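Local coordinates for protein Orf11 (Staphylococcus phage P68, PDB 6O43) that is probably a phage lysin that helps break down the cell wall of the staphylococcal host, at residues L51-E56 with D92-A97. Residues are numbered along the deposited sequence; the frame is centred on the assembly and turned at random.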
ATOM      1  N   LEU A  51      11.169  11.464  -1.804  1.00 44.37           N
ATOM      2  CA  LEU A  51      10.123  11.574  -0.791  1.00 47.23           C
ATOM      3  C   LEU A  51       9.434  12.933  -0.849  1.00 41.42           C
ATOM      4  O   LEU A  51       8.205  13.019  -0.772  1.00 47.00           O
ATOM      5  CB  LEU A  51      10.713  11.318   0.594  1.00 44.89           C
ATOM      6  CG  LEU A  51      11.264   9.901   0.754  1.00 42.89           C
ATOM      7  CD1 LEU A  51      11.816   9.680   2.155  1.00 47.08           C
ATOM      8  CD2 LEU A  51      10.177   8.882   0.424  1.00 38.75           C
ATOM      9  N   LYS A  52      10.212  14.011  -0.973  1.00 44.94           N
ATOM     10  CA  LYS A  52       9.610  15.333  -1.124  1.00 47.50           C
ATOM     11  C   LYS A  52       8.689  15.385  -2.339  1.00 44.19           C
ATOM     12  O   LYS A  52       7.619  16.001  -2.292  1.00 47.83           O
ATOM     13  CB  LYS A  52      10.702  16.398  -1.239  1.00 47.83           C
ATOM     14  CG  LYS A  52      11.480  16.662   0.039  1.00 50.55           C
ATOM     15  CD  LYS A  52      12.481  17.791  -0.171  1.00 60.72           C
ATOM     16  CE  LYS A  52      11.816  18.986  -0.843  1.00 66.96           C
ATOM     17  NZ  LYS A  52      12.726  20.167  -0.935  1.00 74.43           N
ATOM     18  N   ALA A  53       9.091  14.748  -3.439  1.00 43.45           N
ATOM     19  CA  ALA A  53       8.319  14.837  -4.673  1.00 50.49           C
ATOM     20  C   ALA A  53       6.974  14.126  -4.541  1.00 45.51           C
ATOM     21  O   ALA A  53       5.937  14.674  -4.935  1.00 44.64           O
ATOM     22  CB  ALA A  53       9.125  14.264  -5.838  1.00 47.58           C
ATOM     23  N   VAL A  54       6.961  12.915  -3.985  1.00 39.20           N
ATOM     24  CA  VAL A  54       5.687  12.217  -3.832  1.00 48.62           C
ATOM     25  C   VAL A  54       4.806  12.948  -2.826  1.00 52.96           C
ATOM     26  O   VAL A  54       3.581  13.015  -2.983  1.00 47.76           O
ATOM     27  CB  VAL A  54       5.906  10.741  -3.440  1.00 42.03           C
ATOM     28  CG1 VAL A  54       6.833  10.049  -4.430  1.00 35.34           C
ATOM     29  CG2 VAL A  54       6.441  10.622  -2.023  1.00 42.51           C
ATOM     30  N   LYS A  55       5.417  13.526  -1.789  1.00 52.59           N
ATOM     31  CA  LYS A  55       4.653  14.298  -0.815  1.00 46.69           C
ATOM     32  C   LYS A  55       3.923  15.457  -1.480  1.00 47.38           C
ATOM     33  O   LYS A  55       2.743  15.699  -1.201  1.00 47.71           O
ATOM     34  CB  LYS A  55       5.576  14.815   0.288  1.00 48.69           C
ATOM     35  CG  LYS A  55       4.863  15.614   1.364  1.00 54.21           C
ATOM     36  CD  LYS A  55       5.835  16.139   2.416  1.00 63.88           C
ATOM     37  CE  LYS A  55       5.093  16.581   3.669  1.00 77.66           C
ATOM     38  NZ  LYS A  55       4.256  15.459   4.198  1.00 79.81           N
ATOM     39  N   GLU A  56       4.614  16.192  -2.355  1.00 49.49           N
ATOM     40  CA  GLU A  56       3.986  17.313  -3.046  1.00 55.29           C
ATOM     41  C   GLU A  56       2.790  16.865  -3.874  1.00 51.43           C
ATOM     42  O   GLU A  56       1.843  17.634  -4.063  1.00 51.15           O
ATOM     43  CB  GLU A  56       5.010  18.017  -3.937  1.00 58.47           C
ATOM     44  CG  GLU A  56       5.607  19.263  -3.325  1.00 75.19           C
ATOM     45  CD  GLU A  56       4.659  20.441  -3.391  1.00 82.25           C
ATOM     46  OE1 GLU A  56       3.773  20.441  -4.272  1.00 86.00           O
ATOM     47  OE2 GLU A  56       4.794  21.362  -2.560  1.00 89.91           O
ATOM     48  N   ASP A  92       9.642   8.384 -12.480  1.00 44.31           N
ATOM     49  CA  ASP A  92       8.873   7.215 -12.071  1.00 46.38           C
ATOM     50  C   ASP A  92       8.167   7.452 -10.742  1.00 44.53           C
ATOM     51  O   ASP A  92       7.005   7.061 -10.572  1.00 46.95           O
ATOM     52  CB  ASP A  92       9.782   5.988 -11.985  1.00 43.28           C
ATOM     53  CG  ASP A  92       9.000   4.691 -11.905  1.00 45.70           C
ATOM     54  OD1 ASP A  92       8.514   4.226 -12.957  1.00 49.49           O
ATOM     55  OD2 ASP A  92       8.856   4.138 -10.796  1.00 44.81           O
ATOM     56  N   ALA A  93       8.851   8.086  -9.785  1.00 45.11           N
ATOM     57  CA  ALA A  93       8.222   8.365  -8.498  1.00 45.39           C
ATOM     58  C   ALA A  93       7.006   9.265  -8.664  1.00 47.44           C
ATOM     59  O   ALA A  93       5.953   9.014  -8.066  1.00 41.17           O
ATOM     60  CB  ALA A  93       9.228   8.996  -7.535  1.00 46.52           C
ATOM     61  N   LYS A  94       7.127  10.318  -9.480  1.00 40.76           N
ATOM     62  CA  LYS A  94       6.000  11.221  -9.695  1.00 42.97           C
ATOM     63  C   LYS A  94       4.878  10.537 -10.471  1.00 45.22           C
ATOM     64  O   LYS A  94       3.693  10.767 -10.198  1.00 40.70           O
ATOM     65  CB  LYS A  94       6.466  12.478 -10.431  1.00 43.27           C
ATOM     66  CG  LYS A  94       7.497  13.318  -9.687  1.00 44.71           C
ATOM     67  CD  LYS A  94       7.824  14.572 -10.484  1.00 48.34           C
ATOM     68  CE  LYS A  94       8.898  15.412  -9.814  1.00 50.48           C
ATOM     69  NZ  LYS A  94       9.272  16.581 -10.654  1.00 58.33           N
ATOM     70  N   PHE A  95       5.230   9.711 -11.456  1.00 43.77           N
ATOM     71  CA  PHE A  95       4.217   8.944 -12.178  1.00 48.46           C
ATOM     72  C   PHE A  95       3.413   8.069 -11.221  1.00 44.73           C
ATOM     73  O   PHE A  95       2.177   8.058 -11.257  1.00 41.52           O
ATOM     74  CB  PHE A  95       4.892   8.099 -13.263  1.00 46.44           C
ATOM     75  CG  PHE A  95       3.967   7.140 -13.963  1.00 49.00           C
ATOM     76  CD1 PHE A  95       3.001   7.599 -14.844  1.00 52.93           C
ATOM     77  CD2 PHE A  95       4.081   5.773 -13.758  1.00 54.66           C
ATOM     78  CE1 PHE A  95       2.150   6.713 -15.498  1.00 62.51           C
ATOM     79  CE2 PHE A  95       3.236   4.882 -14.409  1.00 59.43           C
ATOM     80  CZ  PHE A  95       2.268   5.354 -15.280  1.00 52.58           C
ATOM     81  N   ILE A  96       4.103   7.344 -10.338  1.00 43.94           N
ATOM     82  CA  ILE A  96       3.411   6.439  -9.427  1.00 42.82           C
ATOM     83  C   ILE A  96       2.661   7.214  -8.354  1.00 48.29           C
ATOM     84  O   ILE A  96       1.608   6.768  -7.877  1.00 45.95           O
ATOM     85  CB  ILE A  96       4.403   5.441  -8.808  1.00 39.35           C
ATOM     86  CG1 ILE A  96       4.892   4.460  -9.875  1.00 40.15           C
ATOM     87  CG2 ILE A  96       3.755   4.704  -7.648  1.00 47.15           C
ATOM     88  CD1 ILE A  96       3.756   3.809 -10.670  1.00 42.32           C
ATOM     89  N   ALA A  97       3.181   8.373  -7.945  1.00 42.34           N
ATOM     90  CA  ALA A  97       2.473   9.186  -6.964  1.00 38.54           C
ATOM     91  C   ALA A  97       1.141   9.667  -7.519  1.00 43.23           C
ATOM     92  O   ALA A  97       0.106   9.567  -6.850  1.00 42.22           O
ATOM     93  CB  ALA A  97       3.338  10.371  -6.530  1.00 39.68           C
TER
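A93 O, which takes the helix bond from A97 N at 2.8 Å, is also touched by the methyl V54 CG1 of the facing helix, 3.9 Å from A93 O. This is a van der Waals contact and adds no bond to the oxygen. V54 CG1 also meets the methyl A93 CB at 4.1 Å. With chi1 -54°, V54 CG1 stands anti to its carbonyl carbon and beside the backbone N, which turns this methyl to A93. The branch point is in contact too: V54 CB lies 4.0 Å from A97 CB. V54 thus bridges two alanines one helical turn apart. The small alanines are consistent with the close approach of V54 CA to A97 CA, 5.4 Å.

Next to this buried patch, K94 runs out as an extended chain. Its CE passes A53 CB at 4.1 Å, so the aliphatic part of the lysine covers the alanine methyl at the more open border. No hydrogen bond joins the two segments.

The short helical segments run nearly parallel, at 27°, with axes 9.0 Å apart. The contact packs helix 44-57 directly against helix 89-104; helix 61-71 lies between them in the sequence. On helix 89-104, D92 OD1 accepts a hydrogen bond from R86 N and D92 OD2 one from W79 N, tying the helix to the preceding loop. F64 of helix 61-71 packs on V54. V50 meets A93, and I57 meets K94 and A97, so the same two helices stay in contact on either end of segment 51-56.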